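PDB 5YY3: cyclopenase asqI from Emericella nidulans, which catalyses the zinc-dependent ring contraction of 4'-methoxycyclopenin to 4'-methoxyviridicatin, with release of methyl isocyanate, in aspoquinolone biosynthesis. Local coordinates for residues L80-M83 and K84-L88; D99-S102 and K103-L107; E115-R118 and D119-I123. All coordinates share one frame; numbering follows the deposited sequence.

Interaction 1. Residues L80-M83 and K84-L88; sequences LETM and KAVSL
Met-83 and Lys-84, adjacent on helix 77-92, send their chains off different flanks of the helix, and Met-83 curls back toward its neighbour. Its CG is anti to the backbone N (chi1 -175°), and bends at the next two torsions fold the thioether over the start of the following turn, where SD comes 3.6 Å from Lys-84 N. The terminal CE comes within 4.3 Å of Lys-84 CG, a loose touch. Lys-84 itself runs straight beyond CG and back along the turn before it: its CB sits 3.4 Å from Leu-80 O, and CG and CD follow past the same carbonyl. That oxygen also accepts the backbone N-H of Lys-84 at 2.8 Å; it takes this one hydrogen bond and is flanked by methylenes of the same residue.

The nine residues are regular alpha-helix, in which Lys-84, Ala-85, Val-86 and Ser-87 each donate to the carbonyl four residues earlier. One flank is exposed, with Glu-81, Thr-82 and Lys-84; the other carries Leu-80, Met-83, Val-86 and Ser-87 into the protein. Val-86 presents CG2 to Thr-82 O at 3.2 Å, the branch that stands beside its own backbone N, while the two CG2 methyls of Thr-82 and Val-86 graze at 4.5 Å. Thr-82 OG1 makes a weak hydrogen bond to Glu-78 O. On the buried flank Leu-80 and Met-83 both pack on Tyr-72, Met-83 also reaches Ile-123 of helix 114-127, and Val-86 lies on Ile-112.

Interaction 2. Residues D99-S102 and K103-L107; sequences DGIS and KAKEL
Ile-101 and Lys-105 meet one turn apart on helix 97-109, where the ammonium end of the lysine passes over a methyl branch of the isoleucine: Lys-105 NZ is 3.5 Å from Ile-101 CG2. The lysine starts close to the backbone, its CG 3.4 Å from Ile-101 O, and the same carbonyl accepts the N-H of Lys-105 at 2.9 Å. What holds the far end is a salt bridge from NZ to Asp-56 on helix 53-61; the ammonium beside the isoleucine methyl is thus engaged with a carboxylate of the neighbouring helix.

On another flank of the helix, Lys-103 folds toward Glu-106. A chi1 of -163° sets its CG beside its own carbonyl carbon, and kinks at chi2 and chi4 swing the amine round toward the next turn, where NZ meets Glu-106 OE1 in a salt bridge at 3.4 Å, weak as a hydrogen bond. Glu-106 reaches out with an extended chain, while its CB rests 3.4 Å from Ser-102 O, the acceptor of its backbone N-H.

Behind these side chains the main chain is an ordinary alpha-helix. Gly-100, without a side chain, contributes its carbonyl, which accepts the N-H of Ala-104, while Ala-104 CB packs 3.4 Å from that Gly-100 O. Ser-102 OG turns back to the backbone, bonding to Glu-98 O, and Asp-99 OD2 accepts from Lys-96 N just ahead of the helix.

Helices 53-61, 77-92 and 114-127 all pack against this one: Ile-101 lies on Val-53, Asp-56, Val-57 and Ile-60 of the first, whereas on the second Lys-103 meets Met-89 and Leu-90, and Ala-104 meets Leu-90.

Interaction 3. Residues E115-R118 and D119-I123; sequences ELMR and DALGI
Met-117 and Leu-121 make the main apolar contact, one turn apart on helix 114-127. The methionine leaves the backbone with CG opposite its amide nitrogen (chi1 -174°), then bends at chi2 and chi3 to bring its methyl end across the leucine: CE is 3.4 Å from Leu-121 CB, with CG and both leucine methyls also close to it. Ala-120 CB touches the same chain more loosely, 4.5 Å from Met-117 SD. Met-117 also packs on Ile-60, Leu-90 and Leu-108, and Leu-121 on Ile-60 and Phe-61, which buries the pair where several helices converge.

Backbone hydrogen bonds follow the alpha-helical pattern, from Asp-119 through Gly-122 to the carbonyls four residues back. Leu-121 N to Met-117 O, at 2.7 Å, is the shortest of the four. The helix belongs to the hemocyanin-like domain of this tyrosinase-family enzyme, which here binds zinc, and it runs close to the metal site: the side chain of Asp-119 is about 7 Å from that of the zinc ligand His-190.

Polar side chains gather on another flank. Glu-115 OE2 and Asp-119 OD2 approach to 4.3 Å, a pairing of like charges bridged by a water that donates to both, at 2.5 Å to Glu-115 OE2 and 2.8 Å to Asp-119 OD2. Tyr-72 OH hydrogen-bonds to Asp-119 OD2 as well, and Ser-383 OG makes a weak bond to Glu-115 OE2. Arg-118 bends round to Glu-115, but their modelled charged atoms are too close for the pairing to be more than doubtful. Arg-118 NH2 hydrogen-bonds to Leu-63 O.

How the interactions relate
Helices 77-92, 97-109 and 114-127 follow one another along the chain and pack together, with interaction 3 touching both of the others. Interactions 1 and 3 have the nearest centres of the three pairs, 9 Å apart: Met-83 CG lies 3.6 Å from Asp-119 CB, and Ser-87 OG is 3.2 Å from Ala-120 O, a probable hydrogen bond. Between interactions 2 and 3, Ala-104 CB meets Met-117 CE at 3.5 Å, while 1 and 2 graze at Val-86 CG1 and Leu-107 CD1, 4.2 Å apart. Interactions 1 and 3 come near the zinc ligands, the side chain of Leu-80 being about 9 Å from that of His-190, whereas interaction 2 lies away from the metal.

Interaction 1. Residues L80-M83 and K84-L88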
ATOM      1  N   LEU A  80     -22.600 -22.195 -30.639  1.00 26.44           N
ATOM      2  CA  LEU A  80     -23.084 -23.103 -29.593  1.00 33.00           C
ATOM      3  C   LEU A  80     -24.261 -23.908 -30.123  1.00 32.49           C
ATOM      4  O   LEU A  80     -24.420 -25.084 -29.798  1.00 32.78           O
ATOM      5  CB  LEU A  80     -23.476 -22.334 -28.321  1.00 30.15           C
ATOM      6  CG  LEU A  80     -22.282 -21.717 -27.571  1.00 33.85           C
ATOM      7  CD1 LEU A  80     -22.713 -20.625 -26.606  1.00 30.62           C
ATOM      8  CD2 LEU A  80     -21.481 -22.793 -26.833  1.00 36.37           C
ATOM      9  N   GLU A  81     -25.072 -23.271 -30.959  1.00 31.86           N
ATOM     10  CA  GLU A  81     -26.180 -23.949 -31.629  1.00 37.60           C
ATOM     11  C   GLU A  81     -25.669 -25.150 -32.422  1.00 35.68           C
ATOM     12  O   GLU A  81     -26.230 -26.249 -32.351  1.00 32.96           O
ATOM     13  CB  GLU A  81     -26.916 -22.978 -32.555  1.00 40.30           C
ATOM     14  CG  GLU A  81     -28.424 -23.001 -32.393  1.00 49.56           C
ATOM     15  CD  GLU A  81     -29.126 -22.000 -33.309  1.00 65.60           C
ATOM     16  OE1 GLU A  81     -29.878 -22.437 -34.216  1.00 61.93           O
ATOM     17  OE2 GLU A  81     -28.927 -20.777 -33.115  1.00 69.08           O
ATOM     18  N   THR A  82     -24.575 -24.933 -33.147  1.00 31.67           N
ATOM     19  CA  THR A  82     -23.972 -25.965 -33.978  1.00 35.00           C
ATOM     20  C   THR A  82     -23.400 -27.079 -33.115  1.00 33.84           C
ATOM     21  O   THR A  82     -23.612 -28.268 -33.371  1.00 35.93           O
ATOM     22  CB  THR A  82     -22.853 -25.390 -34.862  1.00 33.85           C
ATOM     23  OG1 THR A  82     -23.396 -24.386 -35.728  1.00 35.50           O
ATOM     24  CG2 THR A  82     -22.234 -26.485 -35.698  1.00 32.88           C
ATOM     25  N   MET A  83     -22.674 -26.672 -32.084  1.00 34.30           N
ATOM     26  CA  MET A  83     -22.096 -27.595 -31.122  1.00 29.96           C
ATOM     27  C   MET A  83     -23.178 -28.478 -30.529  1.00 32.38           C
ATOM     28  O   MET A  83     -23.002 -29.695 -30.439  1.00 37.49           O
ATOM     29  CB  MET A  83     -21.357 -26.819 -30.030  1.00 30.57           C
ATOM     30  CG  MET A  83     -20.626 -27.689 -29.046  1.00 31.86           C
ATOM     31  SD  MET A  83     -21.673 -28.146 -27.668  1.00 29.84           S
ATOM     32  CE  MET A  83     -22.136 -26.522 -27.074  1.00 31.52           C
ATOM     33  N   LYS A  84     -24.301 -27.874 -30.137  1.00 30.52           N
ATOM     34  CA  LYS A  84     -25.392 -28.625 -29.508  1.00 33.53           C
ATOM     35  C   LYS A  84     -26.006 -29.647 -30.460  1.00 33.44           C
ATOM     36  O   LYS A  84     -26.327 -30.763 -30.049  1.00 38.54           O
ATOM     37  CB  LYS A  84     -26.486 -27.683 -28.995  1.00 33.58           C
ATOM     38  CG  LYS A  84     -26.302 -27.257 -27.546  1.00 42.88           C
ATOM     39  CD  LYS A  84     -27.359 -26.240 -27.124  1.00 48.08           C
ATOM     40  CE  LYS A  84     -26.939 -25.495 -25.858  1.00 47.00           C
ATOM     41  NZ  LYS A  84     -27.489 -24.099 -25.812  1.00 52.76           N
ATOM     42  N   ALA A  85     -26.173 -29.271 -31.726  1.00 33.31           N
ATOM     43  CA  ALA A  85     -26.710 -30.191 -32.717  1.00 32.51           C
ATOM     44  C   ALA A  85     -25.752 -31.360 -32.925  1.00 35.00           C
ATOM     45  O   ALA A  85     -26.177 -32.498 -33.142  1.00 37.61           O
ATOM     46  CB  ALA A  85     -26.969 -29.478 -34.013  1.00 27.34           C
ATOM     47  N   VAL A  86     -24.457 -31.077 -32.846  1.00 31.37           N
ATOM     48  CA  VAL A  86     -23.451 -32.116 -32.987  1.00 34.48           C
ATOM     49  C   VAL A  86     -23.496 -33.042 -31.784  1.00 39.05           C
ATOM     50  O   VAL A  86     -23.333 -34.263 -31.901  1.00 38.77           O
ATOM     51  CB  VAL A  86     -22.061 -31.519 -33.136  1.00 33.61           C
ATOM     52  CG1 VAL A  86     -20.995 -32.599 -33.020  1.00 35.75           C
ATOM     53  CG2 VAL A  86     -21.970 -30.801 -34.466  1.00 40.02           C
ATOM     54  N   SER A  87     -23.733 -32.453 -30.617  1.00 34.32           N
ATOM     55  CA  SER A  87     -23.918 -33.232 -29.410  1.00 33.90           C
ATOM     56  C   SER A  87     -25.117 -34.168 -29.571  1.00 35.47           C
ATOM     57  O   SER A  87     -25.042 -35.342 -29.198  1.00 33.67           O
ATOM     58  CB  SER A  87     -24.101 -32.313 -28.203  1.00 31.68           C
ATOM     59  OG  SER A  87     -24.323 -33.074 -27.036  1.00 33.48           O
ATOM     60  N   LEU A  88     -26.211 -33.648 -30.131  1.00 35.59           N
ATOM     61  CA  LEU A  88     -27.428 -34.449 -30.370  1.00 37.23           C
ATOM     62  C   LEU A  88     -27.188 -35.537 -31.421  1.00 35.07           C
ATOM     63  O   LEU A  88     -27.702 -36.658 -31.330  1.00 34.62           O
ATOM     64  CB  LEU A  88     -28.584 -33.553 -30.824  1.00 34.52           C
ATOM     65  CG  LEU A  88     -29.277 -32.702 -29.761  1.00 35.69           C
ATOM     66  CD1 LEU A  88     -30.164 -31.674 -30.435  1.00 28.99           C
ATOM     67  CD2 LEU A  88     -30.081 -33.576 -28.808  1.00 28.24           C
TER

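Interaction 2. Residues D99-S102 and K103-L107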
ATOM      1  N   ASP A  99     -21.536 -46.279 -29.519  1.00 45.16           N
ATOM      2  CA  ASP A  99     -22.228 -45.651 -30.641  1.00 45.80           C
ATOM      3  C   ASP A  99     -21.810 -44.174 -30.761  1.00 42.74           C
ATOM      4  O   ASP A  99     -21.354 -43.739 -31.820  1.00 49.14           O
ATOM      5  CB  ASP A  99     -23.752 -45.781 -30.494  1.00 46.54           C
ATOM      6  CG  ASP A  99     -24.230 -47.222 -30.610  1.00 48.51           C
ATOM      7  OD1 ASP A  99     -23.667 -47.952 -31.453  1.00 50.84           O
ATOM      8  OD2 ASP A  99     -25.169 -47.623 -29.876  1.00 46.24           O
ATOM      9  N   GLY A 100     -21.948 -43.415 -29.677  1.00 41.04           N
ATOM     10  CA  GLY A 100     -21.597 -42.005 -29.690  1.00 38.74           C
ATOM     11  C   GLY A 100     -20.141 -41.794 -30.061  1.00 37.63           C
ATOM     12  O   GLY A 100     -19.797 -40.894 -30.826  1.00 40.05           O
ATOM     13  N   ILE A 101     -19.277 -42.649 -29.534  1.00 37.28           N
ATOM     14  CA  ILE A 101     -17.852 -42.480 -29.750  1.00 40.96           C
ATOM     15  C   ILE A 101     -17.454 -42.813 -31.186  1.00 39.68           C
ATOM     16  O   ILE A 101     -16.555 -42.180 -31.740  1.00 44.06           O
ATOM     17  CB  ILE A 101     -17.059 -43.324 -28.754  1.00 38.06           C
ATOM     18  CG1 ILE A 101     -17.420 -42.880 -27.347  1.00 37.94           C
ATOM     19  CG2 ILE A 101     -15.565 -43.171 -28.977  1.00 44.10           C
ATOM     20  CD1 ILE A 101     -16.633 -43.563 -26.296  1.00 51.68           C
ATOM     21  N   SER A 102     -18.147 -43.776 -31.793  1.00 44.18           N
ATOM     22  CA  SER A 102     -17.959 -44.076 -33.212  1.00 41.60           C
ATOM     23  C   SER A 102     -18.300 -42.871 -34.086  1.00 40.57           C
ATOM     24  O   SER A 102     -17.510 -42.492 -34.959  1.00 44.49           O
ATOM     25  CB  SER A 102     -18.805 -45.271 -33.636  1.00 43.41           C
ATOM     26  OG  SER A 102     -18.247 -46.477 -33.147  1.00 58.12           O
ATOM     27  N   LYS A 103     -19.473 -42.280 -33.847  1.00 38.74           N
ATOM     28  CA  LYS A 103     -19.906 -41.075 -34.564  1.00 40.16           C
ATOM     29  C   LYS A 103     -18.870 -39.965 -34.386  1.00 44.46           C
ATOM     30  O   LYS A 103     -18.485 -39.284 -35.344  1.00 45.19           O
ATOM     31  CB  LYS A 103     -21.281 -40.607 -34.070  1.00 33.62           C
ATOM     32  CG  LYS A 103     -21.993 -39.624 -34.999  1.00 41.95           C
ATOM     33  CD  LYS A 103     -22.144 -40.201 -36.412  1.00 50.19           C
ATOM     34  CE  LYS A 103     -23.060 -39.365 -37.311  1.00 52.38           C
ATOM     35  NZ  LYS A 103     -22.342 -38.299 -38.062  1.00 55.49           N
ATOM     36  N   ALA A 104     -18.410 -39.812 -33.146  1.00 44.20           N
ATOM     37  CA  ALA A 104     -17.407 -38.817 -32.787  1.00 39.62           C
ATOM     38  C   ALA A 104     -16.125 -38.981 -33.606  1.00 41.82           C
ATOM     39  O   ALA A 104     -15.664 -38.023 -34.236  1.00 40.61           O
ATOM     40  CB  ALA A 104     -17.103 -38.908 -31.295  1.00 40.92           C
ATOM     41  N   LYS A 105     -15.550 -40.185 -33.583  1.00 43.81           N
ATOM     42  CA  LYS A 105     -14.335 -40.476 -34.342  1.00 43.86           C
ATOM     43  C   LYS A 105     -14.541 -40.136 -35.802  1.00 42.85           C
ATOM     44  O   LYS A 105     -13.685 -39.543 -36.460  1.00 46.37           O
ATOM     45  CB  LYS A 105     -13.937 -41.951 -34.226  1.00 49.66           C
ATOM     46  CG  LYS A 105     -13.339 -42.396 -32.894  1.00 48.69           C
ATOM     47  CD  LYS A 105     -12.515 -43.673 -33.102  1.00 60.21           C
ATOM     48  CE  LYS A 105     -12.490 -44.547 -31.861  1.00 55.47           C
ATOM     49  NZ  LYS A 105     -12.564 -43.706 -30.643  1.00 60.46           N
ATOM     50  N   GLU A 106     -15.702 -40.532 -36.296  1.00 45.21           N
ATOM     51  CA  GLU A 106     -16.075 -40.317 -37.682  1.00 46.09           C
ATOM     52  C   GLU A 106     -16.037 -38.835 -38.021  1.00 45.12           C
ATOM     53  O   GLU A 106     -15.369 -38.420 -38.969  1.00 49.76           O
ATOM     54  CB  GLU A 106     -17.461 -40.897 -37.920  1.00 43.47           C
ATOM     55  CG  GLU A 106     -17.991 -40.758 -39.311  1.00 56.04           C
ATOM     56  CD  GLU A 106     -19.316 -41.458 -39.449  1.00 60.95           C
ATOM     57  OE1 GLU A 106     -20.368 -40.796 -39.267  1.00 64.14           O
ATOM     58  OE2 GLU A 106     -19.299 -42.687 -39.691  1.00 64.02           O
ATOM     59  N   LEU A 107     -16.741 -38.041 -37.223  1.00 44.40           N
ATOM     60  CA  LEU A 107     -16.794 -36.598 -37.419  1.00 42.78           C
ATOM     61  C   LEU A 107     -15.406 -35.977 -37.306  1.00 44.09           C
ATOM     62  O   LEU A 107     -15.060 -35.069 -38.062  1.00 44.95           O
ATOM     63  CB  LEU A 107     -17.754 -35.968 -36.407  1.00 40.96           C
ATOM     64  CG  LEU A 107     -19.220 -36.383 -36.535  1.00 42.29           C
ATOM     65  CD1 LEU A 107     -20.017 -35.923 -35.332  1.00 37.42           C
ATOM     66  CD2 LEU A 107     -19.818 -35.824 -37.820  1.00 38.16           C
TER

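Interaction 3. Residues E115-R118 and D119-I123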
ATOM      1  N   GLU A 115     -12.234 -28.625 -30.500  1.00 34.49           N
ATOM      2  CA  GLU A 115     -12.763 -27.863 -29.375  1.00 32.20           C
ATOM      3  C   GLU A 115     -14.273 -27.958 -29.398  1.00 35.36           C
ATOM      4  O   GLU A 115     -14.919 -28.130 -28.358  1.00 33.13           O
ATOM      5  CB  GLU A 115     -12.308 -26.401 -29.428  1.00 34.60           C
ATOM      6  CG  GLU A 115     -12.840 -25.518 -28.298  1.00 35.26           C
ATOM      7  CD  GLU A 115     -12.335 -25.928 -26.922  1.00 33.11           C
ATOM      8  OE1 GLU A 115     -11.151 -26.314 -26.796  1.00 35.61           O
ATOM      9  OE2 GLU A 115     -13.120 -25.837 -25.958  1.00 33.83           O
ATOM     10  N   LEU A 116     -14.834 -27.852 -30.598  1.00 34.24           N
ATOM     11  CA  LEU A 116     -16.259 -28.052 -30.782  1.00 32.43           C
ATOM     12  C   LEU A 116     -16.620 -29.445 -30.282  1.00 29.93           C
ATOM     13  O   LEU A 116     -17.582 -29.614 -29.534  1.00 29.74           O
ATOM     14  CB  LEU A 116     -16.652 -27.869 -32.253  1.00 36.44           C
ATOM     15  CG  LEU A 116     -18.141 -27.847 -32.621  1.00 36.14           C
ATOM     16  CD1 LEU A 116     -18.322 -27.213 -33.986  1.00 35.88           C
ATOM     17  CD2 LEU A 116     -18.782 -29.250 -32.591  1.00 32.67           C
ATOM     18  N   MET A 117     -15.839 -30.440 -30.697  1.00 32.32           N
ATOM     19  CA  MET A 117     -16.096 -31.822 -30.293  1.00 32.03           C
ATOM     20  C   MET A 117     -16.021 -31.999 -28.778  1.00 34.17           C
ATOM     21  O   MET A 117     -16.834 -32.720 -28.201  1.00 32.98           O
ATOM     22  CB  MET A 117     -15.117 -32.780 -30.970  1.00 34.55           C
ATOM     23  CG  MET A 117     -15.433 -34.242 -30.703  1.00 32.36           C
ATOM     24  SD  MET A 117     -17.137 -34.632 -31.161  1.00 36.95           S
ATOM     25  CE  MET A 117     -17.542 -35.783 -29.879  1.00 45.82           C
ATOM     26  N   ARG A 118     -15.054 -31.343 -28.133  1.00 33.34           N
ATOM     27  CA  ARG A 118     -14.906 -31.464 -26.676  1.00 33.71           C
ATOM     28  C   ARG A 118     -16.152 -31.013 -25.948  1.00 31.45           C
ATOM     29  O   ARG A 118     -16.609 -31.686 -25.031  1.00 30.66           O
ATOM     30  CB  ARG A 118     -13.700 -30.670 -26.171  1.00 33.07           C
ATOM     31  CG  ARG A 118     -12.474 -31.516 -26.069  1.00 33.59           C
ATOM     32  CD  ARG A 118     -11.276 -30.730 -25.608  1.00 36.32           C
ATOM     33  NE  ARG A 118     -10.248 -30.773 -26.632  1.00 33.41           N
ATOM     34  CZ  ARG A 118      -9.965 -29.736 -27.386  1.00 32.94           C
ATOM     35  NH1 ARG A 118     -10.620 -28.607 -27.179  1.00 40.16           N
ATOM     36  NH2 ARG A 118      -9.031 -29.815 -28.314  1.00 42.07           N
ATOM     37  N   ASP A 119     -16.710 -29.886 -26.380  1.00 32.87           N
ATOM     38  CA  ASP A 119     -17.952 -29.384 -25.815  1.00 30.11           C
ATOM     39  C   ASP A 119     -19.107 -30.343 -26.091  1.00 32.73           C
ATOM     40  O   ASP A 119     -19.921 -30.624 -25.210  1.00 30.01           O
ATOM     41  CB  ASP A 119     -18.275 -27.998 -26.370  1.00 31.39           C
ATOM     42  CG  ASP A 119     -17.595 -26.888 -25.593  1.00 34.65           C
ATOM     43  OD1 ASP A 119     -17.255 -27.128 -24.412  1.00 37.30           O
ATOM     44  OD2 ASP A 119     -17.417 -25.771 -26.147  1.00 33.72           O
ATOM     45  N   ALA A 120     -19.168 -30.851 -27.319  1.00 33.83           N
ATOM     46  CA  ALA A 120     -20.258 -31.731 -27.734  1.00 32.39           C
ATOM     47  C   ALA A 120     -20.187 -33.058 -26.985  1.00 28.36           C
ATOM     48  O   ALA A 120     -21.191 -33.561 -26.478  1.00 32.97           O
ATOM     49  CB  ALA A 120     -20.214 -31.957 -29.262  1.00 30.26           C
ATOM     50  N   LEU A 121     -18.982 -33.607 -26.902  1.00 29.79           N
ATOM     51  CA  LEU A 121     -18.763 -34.886 -26.261  1.00 31.99           C
ATOM     52  C   LEU A 121     -19.001 -34.784 -24.766  1.00 35.36           C
ATOM     53  O   LEU A 121     -19.502 -35.727 -24.142  1.00 33.89           O
ATOM     54  CB  LEU A 121     -17.346 -35.379 -26.527  1.00 30.66           C
ATOM     55  CG  LEU A 121     -17.070 -36.784 -26.018  1.00 34.81           C
ATOM     56  CD1 LEU A 121     -18.163 -37.723 -26.508  1.00 35.40           C
ATOM     57  CD2 LEU A 121     -15.704 -37.238 -26.484  1.00 34.51           C
ATOM     58  N   GLY A 122     -18.629 -33.635 -24.202  1.00 32.70           N
ATOM     59  CA  GLY A 122     -18.777 -33.385 -22.782  1.00 27.81           C
ATOM     60  C   GLY A 122     -20.223 -33.469 -22.370  1.00 27.55           C
ATOM     61  O   GLY A 122     -20.566 -34.204 -21.446  1.00 30.44           O
ATOM     62  N   ILE A 123     -21.064 -32.704 -23.062  1.00 32.27           N
ATOM     63  CA  ILE A 123     -22.512 -32.727 -22.875  1.00 29.40           C
ATOM     64  C   ILE A 123     -23.065 -34.124 -23.101  1.00 29.65           C
ATOM     65  O   ILE A 123     -23.865 -34.629 -22.314  1.00 28.35           O
ATOM     66  CB  ILE A 123     -23.209 -31.749 -23.842  1.00 33.25           C
ATOM     67  CG1 ILE A 123     -22.767 -30.321 -23.544  1.00 32.58           C
ATOM     68  CG2 ILE A 123     -24.736 -31.885 -23.758  1.00 32.81           C
ATOM     69  CD1 ILE A 123     -23.244 -29.316 -24.556  1.00 38.41           C
TER
HETATM   70  O   HOH W   1     -15.094 -24.259 -25.653  1.00 28.46           O